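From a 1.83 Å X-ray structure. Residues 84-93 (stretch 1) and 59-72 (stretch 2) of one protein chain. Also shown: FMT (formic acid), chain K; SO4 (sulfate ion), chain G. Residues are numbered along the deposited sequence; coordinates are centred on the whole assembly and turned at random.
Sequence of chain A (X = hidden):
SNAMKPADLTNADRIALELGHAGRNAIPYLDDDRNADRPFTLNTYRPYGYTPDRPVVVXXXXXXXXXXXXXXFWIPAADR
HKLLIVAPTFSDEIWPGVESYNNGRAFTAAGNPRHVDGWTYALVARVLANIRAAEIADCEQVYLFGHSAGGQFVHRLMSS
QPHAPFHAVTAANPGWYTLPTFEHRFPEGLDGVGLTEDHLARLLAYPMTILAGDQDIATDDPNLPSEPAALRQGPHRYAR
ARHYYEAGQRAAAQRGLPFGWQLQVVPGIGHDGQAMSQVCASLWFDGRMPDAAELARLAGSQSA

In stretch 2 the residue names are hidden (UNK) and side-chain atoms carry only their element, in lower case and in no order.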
ATOM      1  N   LEU A  84      15.269   4.943   0.546  1.00 17.98           N
ATOM      2  CA  LEU A  84      14.552   6.176   0.852  1.00 17.18           C
ATOM      3  C   LEU A  84      13.108   5.819   1.266  1.00 17.30           C
ATOM      4  O   LEU A  84      12.388   5.179   0.520  1.00 18.46           O
ATOM      5  CB  LEU A  84      14.535   7.063  -0.380  1.00 18.65           C
ATOM      6  CG  LEU A  84      13.775   8.396  -0.201  1.00 17.57           C
ATOM      7  CD1 LEU A  84      14.515   9.298   0.816  1.00 20.30           C
ATOM      8  CD2 LEU A  84      13.627   9.075  -1.605  1.00 18.92           C
ATOM      9  N   ILE A  85      12.709   6.181   2.474  1.00 16.39           N
ATOM     10  CA  ILE A  85      11.358   5.842   2.953  1.00 17.12           C
ATOM     11  C   ILE A  85      10.399   6.999   2.790  1.00 16.35           C
ATOM     12  O   ILE A  85      10.707   8.108   3.238  1.00 17.81           O
ATOM     13  CB  ILE A  85      11.391   5.430   4.468  1.00 15.45           C
ATOM     14  CG1 ILE A  85      12.413   4.298   4.699  1.00 16.12           C
ATOM     15  CG2 ILE A  85       9.944   5.012   4.950  1.00 17.95           C
ATOM     16  CD1 ILE A  85      12.276   3.031   3.805  1.00 14.79           C
ATOM     17  N   VAL A  86       9.256   6.769   2.124  1.00 17.01           N
ATOM     18  CA  VAL A  86       8.255   7.815   1.943  1.00 17.35           C
ATOM     19  C   VAL A  86       6.922   7.259   2.392  1.00 18.02           C
ATOM     20  O   VAL A  86       6.419   6.273   1.794  1.00 18.76           O
ATOM     21  CB  VAL A  86       8.119   8.207   0.442  1.00 17.28           C
ATOM     22  CG1 VAL A  86       7.012   9.204   0.237  1.00 17.27           C
ATOM     23  CG2 VAL A  86       9.472   8.780  -0.100  1.00 19.43           C
ATOM     24  N   ALA A  87       6.347   7.904   3.407  1.00 17.25           N
ATOM     25  CA  ALA A  87       5.057   7.503   3.939  1.00 17.59           C
ATOM     26  C   ALA A  87       3.999   8.602   3.683  1.00 18.65           C
ATOM     27  O   ALA A  87       3.859   9.532   4.511  1.00 17.99           O
ATOM     28  CB  ALA A  87       5.186   7.161   5.398  1.00 16.77           C
ATOM     29  N   PRO A  88       3.280   8.506   2.538  1.00 18.78           N
ATOM     30  CA  PRO A  88       2.190   9.447   2.273  1.00 18.81           C
ATOM     31  C   PRO A  88       1.144   9.266   3.370  1.00 19.04           C
ATOM     32  O   PRO A  88       0.604   8.165   3.533  1.00 18.76           O
ATOM     33  CB  PRO A  88       1.644   9.006   0.901  1.00 18.94           C
ATOM     34  CG  PRO A  88       2.819   8.203   0.255  1.00 18.69           C
ATOM     35  CD  PRO A  88       3.422   7.502   1.453  1.00 18.41           C
ATOM     36  N   THR A  89       0.834  10.367   4.065  1.00 17.79           N
ATOM     37  CA  THR A  89       0.065  10.329   5.299  1.00 17.95           C
ATOM     38  C   THR A  89      -1.221  11.139   5.173  1.00 18.18           C
ATOM     39  O   THR A  89      -1.168  12.338   4.932  1.00 17.45           O
ATOM     40  CB  THR A  89       0.920  10.875   6.435  1.00 16.88           C
ATOM     41  OG1 THR A  89       2.128  10.104   6.478  1.00 18.87           O
ATOM     42  CG2 THR A  89       0.196  10.755   7.741  1.00 17.96           C
ATOM     43  N   PHE A  90      -2.364  10.473   5.391  1.00 19.56           N
ATOM     44  CA  PHE A  90      -3.694  11.083   5.112  1.00 19.17           C
ATOM     45  C   PHE A  90      -4.431  11.208   6.428  1.00 20.28           C
ATOM     46  O   PHE A  90      -4.872  10.213   6.997  1.00 20.39           O
ATOM     47  CB  PHE A  90      -4.472  10.212   4.080  1.00 19.91           C
ATOM     48  CG  PHE A  90      -3.762  10.089   2.757  1.00 17.57           C
ATOM     49  CD1 PHE A  90      -3.900  11.066   1.788  1.00 19.68           C
ATOM     50  CD2 PHE A  90      -2.878   9.019   2.515  1.00 15.26           C
ATOM     51  CE1 PHE A  90      -3.226  10.964   0.593  1.00 17.17           C
ATOM     52  CE2 PHE A  90      -2.203   8.896   1.338  1.00 20.10           C
ATOM     53  CZ  PHE A  90      -2.343   9.890   0.372  1.00 15.87           C
ATOM     54  N   SER A  91      -4.506  12.428   6.938  1.00 19.95           N
ATOM     55  CA  SER A  91      -5.015  12.639   8.265  1.00 21.87           C
ATOM     56  C   SER A  91      -6.513  12.382   8.322  1.00 21.84           C
ATOM     57  O   SER A  91      -7.199  12.519   7.321  1.00 21.68           O
ATOM     58  CB  SER A  91      -4.719  14.073   8.712  1.00 22.87           C
ATOM     59  OG  SER A  91      -5.483  14.998   7.950  1.00 23.23           O
ATOM     60  N   ASP A  92      -7.004  12.000   9.490  1.00 23.44           N
ATOM     61  CA  ASP A  92      -8.443  11.839   9.700  1.00 25.00           C
ATOM     62  C   ASP A  92      -9.187  13.147   9.464  1.00 25.93           C
ATOM     63  O   ASP A  92     -10.350  13.147   8.999  1.00 25.43           O
ATOM     64  CB  ASP A  92      -8.702  11.373  11.107  1.00 25.98           C
ATOM     65  CG  ASP A  92      -8.550   9.890  11.269  1.00 29.26           C
ATOM     66  OD1 ASP A  92      -8.937   9.121  10.352  1.00 31.06           O
ATOM     67  OD2 ASP A  92      -8.054   9.475  12.347  1.00 33.46           O
ATOM     68  N   GLU A  93      -8.525  14.269   9.760  1.00 25.69           N
ATOM     69  CA  GLU A  93      -9.185  15.556   9.619  1.00 27.25           C
ATOM     70  C   GLU A  93      -9.433  15.936   8.168  1.00 26.17           C
ATOM     71  O   GLU A  93     -10.504  16.390   7.844  1.00 26.62           O
ATOM     72  CB  GLU A  93      -8.409  16.679  10.328  1.00 28.10           C
ATOM     73  CG  GLU A  93      -9.329  17.671  10.987  1.00 33.60           C
ATOM     74  CD  GLU A  93      -8.884  19.134  10.825  1.00 41.41           C
ATOM     75  OE1 GLU A  93      -7.646  19.417  10.697  1.00 39.29           O
ATOM     76  OE2 GLU A  93      -9.808  20.010  10.847  1.00 45.47           O
ATOM     77  N   UNK A  59       5.454   3.614   1.969  1.00 16.22           N
ATOM     78  CA  UNK A  59       4.844   2.859   3.085  1.00 16.38           C
ATOM     79  C   UNK A  59       3.486   3.452   3.395  1.00 17.19           C
ATOM     80  O   UNK A  59       3.402   4.652   3.709  1.00 17.16           O
ATOM     81  c   UNK A  59       5.118   2.341   5.525  1.00 20.15           C
ATOM     82  c   UNK A  59       5.775   2.933   4.323  1.00 18.21           C
ATOM     83  c   UNK A  59       7.114   2.256   4.031  1.00 17.24           C
ATOM     84  N   UNK A  60       2.418   2.648   3.356  1.00 17.35           N
ATOM     85  CA  UNK A  60       1.087   3.175   3.696  1.00 15.74           C
ATOM     86  C   UNK A  60       0.572   2.722   5.066  1.00 16.23           C
ATOM     87  O   UNK A  60       0.491   1.531   5.302  1.00 14.74           O
ATOM     88  n   UNK A  60       0.925   5.679   0.432  1.00 20.52           N
ATOM     89  c   UNK A  60       0.069   2.830   2.638  1.00 17.77           C
ATOM     90  c   UNK A  60       0.246   5.001   1.340  1.00 20.39           C
ATOM     91  c   UNK A  60       0.356   3.475   1.266  1.00 17.56           C
ATOM     92  o   UNK A  60      -0.476   5.562   2.214  1.00 25.65           O
ATOM     93  N   UNK A  61       0.226   3.696   5.902  1.00 15.75           N
ATOM     94  CA  UNK A  61      -0.180   3.506   7.327  1.00 17.12           C
ATOM     95  C   UNK A  61      -1.519   2.783   7.412  1.00 17.85           C
ATOM     96  O   UNK A  61      -2.248   2.699   6.428  1.00 17.95           O
ATOM     97  c   UNK A  61      -0.256   4.887   8.034  1.00 18.16           C
ATOM     98  n   UNK A  61      -1.997   7.666   6.328  1.00 18.64           N
ATOM     99  n   UNK A  61      -2.472   5.712   7.067  1.00 18.75           N
ATOM    100  c   UNK A  61      -1.131   5.911   7.332  1.00 15.57           C
ATOM    101  c   UNK A  61      -2.966   6.773   6.450  1.00 16.69           C
ATOM    102  c   UNK A  61      -0.839   7.150   6.843  1.00 18.25           C
ATOM    103  N   UNK A  62      -1.876   2.266   8.589  1.00 18.05           N
ATOM    104  CA  UNK A  62      -3.213   1.701   8.705  1.00 18.93           C
ATOM    105  C   UNK A  62      -4.237   2.750   9.156  1.00 19.70           C
ATOM    106  O   UNK A  62      -4.118   3.953   8.830  1.00 20.03           O
ATOM    107  N   UNK A  63      -5.195   2.289   9.952  1.00 21.19           N
ATOM    108  CA  UNK A  63      -6.411   3.039  10.289  1.00 22.63           C
ATOM    109  C   UNK A  63      -6.130   4.259  11.182  1.00 23.30           C
ATOM    110  O   UNK A  63      -6.803   5.303  11.056  1.00 23.22           O
ATOM    111  c   UNK A  63      -7.507   2.081  10.903  1.00 23.04           C
ATOM    112  c   UNK A  63      -7.103   1.585  12.300  1.00 22.97           C
ATOM    113  c   UNK A  63      -8.905   2.765  10.903  1.00 24.84           C
ATOM    114  N   UNK A  64      -5.082   4.142  12.007  1.00 22.29           N
ATOM    115  CA  UNK A  64      -4.685   5.235  12.920  1.00 23.51           C
ATOM    116  C   UNK A  64      -4.126   6.463  12.192  1.00 22.69           C
ATOM    117  O   UNK A  64      -4.011   7.530  12.797  1.00 23.40           O
ATOM    118  c   UNK A  64      -4.104   3.485  14.735  1.00 25.41           C
ATOM    119  c   UNK A  64      -3.658   4.726  13.934  1.00 24.23           C
ATOM    120  c   UNK A  64      -2.937   2.996  15.617  1.00 28.60           C
ATOM    121  c   UNK A  64      -5.319   3.797  15.550  1.00 29.70           C
ATOM    122  N   UNK A  65      -3.819   6.315  10.899  1.00 21.59           N
ATOM    123  CA  UNK A  65      -3.255   7.397  10.081  1.00 21.10           C
ATOM    124  C   UNK A  65      -1.895   7.864  10.639  1.00 20.94           C
ATOM    125  O   UNK A  65      -1.522   9.029  10.508  1.00 20.59           O
ATOM    126  c   UNK A  65      -5.693   8.243   9.520  1.00 20.67           C
ATOM    127  c   UNK A  65      -8.049   8.126   7.336  1.00 19.72           C
ATOM    128  c   UNK A  65      -4.237   8.599   9.923  1.00 22.01           C
ATOM    129  n   UNK A  65      -7.322   7.182   7.952  1.00 21.17           N
ATOM    130  n   UNK A  65      -9.330   7.877   7.064  1.00 19.63           N
ATOM    131  c   UNK A  65      -5.875   7.306   8.297  1.00 20.29           C
ATOM    132  n   UNK A  65      -7.499   9.306   6.980  1.00 18.91           N
ATOM    133  N   UNK A  66      -1.173   6.936  11.256  1.00 21.16           N
ATOM    134  CA  UNK A  66       0.103   7.234  11.913  1.00 20.98           C
ATOM    135  C   UNK A  66       1.275   7.041  10.947  1.00 21.67           C
ATOM    136  O   UNK A  66       2.136   6.171  11.137  1.00 21.72           O
ATOM    137  o   UNK A  66      -0.602   4.385  12.064  1.00 23.44           O
ATOM    138  n   UNK A  66       0.775   4.097  13.824  1.00 24.63           N
ATOM    139  c   UNK A  66       0.230   6.401  13.214  1.00 21.53           C
ATOM    140  c   UNK A  66       0.084   4.863  12.987  1.00 21.92           C
ATOM    141  N   UNK A  67       1.309   7.844   9.879  1.00 20.51           N
ATOM    142  CA  UNK A  67       2.396   7.733   8.926  1.00 20.45           C
ATOM    143  C   UNK A  67       3.781   7.925   9.526  1.00 20.30           C
ATOM    144  O   UNK A  67       4.744   7.304   9.074  1.00 20.36           O
ATOM    145  N   UNK A  68       3.901   8.823  10.509  1.00 20.15           N
ATOM    146  CA  UNK A  68       5.215   9.081  11.132  1.00 21.00           C
ATOM    147  C   UNK A  68       5.714   7.826  11.829  1.00 21.43           C
ATOM    148  O   UNK A  68       6.893   7.456  11.732  1.00 19.30           O
ATOM    149  c   UNK A  68       5.152  10.301  12.095  1.00 20.82           C
ATOM    150  N   UNK A  69       4.791   7.139  12.510  1.00 21.24           N
ATOM    151  CA  UNK A  69       5.102   5.856  13.118  1.00 22.52           C
ATOM    152  C   UNK A  69       5.545   4.826  12.092  1.00 21.81           C
ATOM    153  O   UNK A  69       6.568   4.162  12.279  1.00 21.61           O
ATOM    154  o   UNK A  69       4.453   6.697  15.710  1.00 30.48           O
ATOM    155  o   UNK A  69       2.508   5.620  15.726  1.00 26.19           O
ATOM    156  c   UNK A  69       3.867   5.294  13.817  1.00 21.87           C
ATOM    157  c   UNK A  69       3.602   5.924  15.183  1.00 26.76           C
ATOM    158  N   UNK A  70       4.771   4.678  11.008  1.00 20.51           N
ATOM    159  CA  UNK A  70       5.152   3.713   9.956  1.00 20.24           C
ATOM    160  C   UNK A  70       6.519   4.008   9.323  1.00 19.83           C
ATOM    161  O   UNK A  70       7.325   3.107   9.052  1.00 19.19           O
ATOM    162  c   UNK A  70       1.986   2.939  10.143  1.00 21.21           C
ATOM    163  o   UNK A  70       0.340  -0.369  10.475  1.00 22.05           O
ATOM    164  c   UNK A  70       4.065   3.637   8.910  1.00 19.92           C
ATOM    165  c   UNK A  70       2.302   0.303   9.315  1.00 21.88           C
ATOM    166  c   UNK A  70       1.061   1.960  10.566  1.00 19.86           C
ATOM    167  c   UNK A  70       1.233   0.633  10.128  1.00 23.54           C
ATOM    168  c   UNK A  70       3.060   2.616   9.305  1.00 19.66           C
ATOM    169  c   UNK A  70       3.234   1.296   8.942  1.00 21.47           C
ATOM    170  N   UNK A  71       6.786   5.292   9.125  1.00 18.58           N
ATOM    171  CA  UNK A  71       8.088   5.715   8.601  1.00 18.72           C
ATOM    172  C   UNK A  71       9.194   5.261   9.591  1.00 19.07           C
ATOM    173  O   UNK A  71      10.229   4.742   9.189  1.00 19.59           O
ATOM    174  n   UNK A  71       9.703   8.889  10.340  1.00 20.01           N
ATOM    175  c   UNK A  71       9.444   7.881   8.020  1.00 21.34           C
ATOM    176  n   UNK A  71       9.400  10.933   9.239  1.00 19.84           N
ATOM    177  c   UNK A  71       8.071   7.237   8.398  1.00 16.36           C
ATOM    178  n   UNK A  71       8.645  10.606  11.389  1.00 20.65           N
ATOM    179  c   UNK A  71      10.382   8.212   9.229  1.00 19.42           C
ATOM    180  c   UNK A  71       9.242  10.137  10.313  1.00 17.53           C
ATOM    181  N   UNK A  72       8.933   5.412  10.883  1.00 20.09           N
ATOM    182  CA  UNK A  72       9.910   5.005  11.942  1.00 20.61           C
ATOM    183  C   UNK A  72      10.171   3.496  11.907  1.00 20.52           C
ATOM    184  O   UNK A  72      11.314   3.041  12.144  1.00 21.06           O
ATOM    185  o   UNK A  72      10.068   7.662  12.849  1.00 24.57           O
ATOM    186  c   UNK A  72       9.508   6.894  13.642  1.00 24.37           C
ATOM    187  o   UNK A  72       9.003   7.304  14.703  1.00 30.65           O
ATOM    188  c   UNK A  72       9.398   5.379  13.333  1.00 21.54           C
TER
HETATM  189  C   FMT K 310       1.890  10.197  13.344  1.00 33.96           C
HETATM  190  O1  FMT K 310       2.259   9.047  13.776  1.00 30.62           O
HETATM  191  O2  FMT K 310       1.733  10.584  12.109  1.00 33.68           O
HETATM  192  S   SO4 G 306      -2.711  -0.744  12.271  1.00 42.56           S
HETATM  193  O1  SO4 G 306      -2.077  -2.048  12.263  1.00 45.38           O
HETATM  194  O2  SO4 G 306      -4.130  -0.899  12.010  1.00 42.81           O
HETATM  195  O3  SO4 G 306      -2.510  -0.098  13.559  1.00 45.43           O
HETATM  196  O4  SO4 G 306      -2.072   0.080  11.240  1.00 46.01           O
HETATM  197  O   HOH W   1       1.714   6.135   5.235  1.00 17.32           O
HETATM  198  O   HOH W   2      -9.331   6.455  10.810  1.00 33.05           O

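Position 59 carries three carbons, one bearing the other two. The fork lies among apolar groups, and one of its carbons comes within 4.1 Å of Ile85 CG2; this is Val59, a beta-branched residue at home in a strand, and the carbon is its CG2. Its N donates to Val86 O at 2.8 Å. Position 60 has three carbons, the third carrying one oxygen and one nitrogen, and its end approaches Pro88 and the edge of the Phe90 ring: Gln60, long enough to reach both.

Position 61 has one carbon and then a five-membered ring of three carbons and two nitrogens, one ring nitrogen lying 3.0 Å from Phe90 N. It is His61, whose two nitrogens can play opposite roles: NE2 accepts that bond from Phe90 N, nearly straight at 172°, while ND1 donates to the backbone O of position 62 at 3.0 Å. Position 62 has no side chain, hence Gly62; a CB would clash with sulfate O4. Position 63, three carbons forked at the first, points away into an exposed place: Val63. Position 64, four carbons forked at the second, does likewise: Leu64.

Position 65 has three carbons, a nitrogen, then a carbon with two more nitrogens. A terminal nitrogen lies 2.8 Å from Phe90 O, and Asp92 OD1 lies over one face of the group. Arg65 closes a type I turn begun at Gly62. Its NH2 donates to Phe90 O, while Asp92 OD1 is 3.5 Å from Arg65 NE, a salt bridge of charge alone.

Position 66, two carbons ending in one oxygen and one nitrogen, faces away from stretch 1. Asn66 sits at the N-cap, but its ND2 bonds a side-chain oxygen of position 69 at 3.0 Å rather than capping. Position 67 lacks a side chain: Gly67, where a CB would lie 1.9 Å from Thr89 OG1. Position 68, a single carbon pointing away, is Ala68. Position 69, two carbons and two oxygens, is Asp69, whose OD2 accepts from Asn66. Position 70, one carbon then a ring of six carbons bearing one oxygen, is Tyr70, whose OH donates to sulfate O4 at 2.6 Å. Position 71 has three carbons, a nitrogen, then a carbon carrying two more nitrogens; its aliphatic part packs on Ile85 and Ala87, and Arg71 turns its NE to a side-chain oxygen of position 72 at 2.8 Å. Position 72, two carbons and two oxygens, is Asp72, its OD1 completing that salt bridge.

The contact joins a strand to a strand, loop and nearly antiparallel helix. Apolar packing lies around Val59, glycine lets the helix start close to Thr89, and His61 and Arg65 bind the Phe90 backbone. Water 1 links Val59 O, His61 N and Pro88 O.

Stretch 2, residues 59-72: VQHGVLRNGADYRD
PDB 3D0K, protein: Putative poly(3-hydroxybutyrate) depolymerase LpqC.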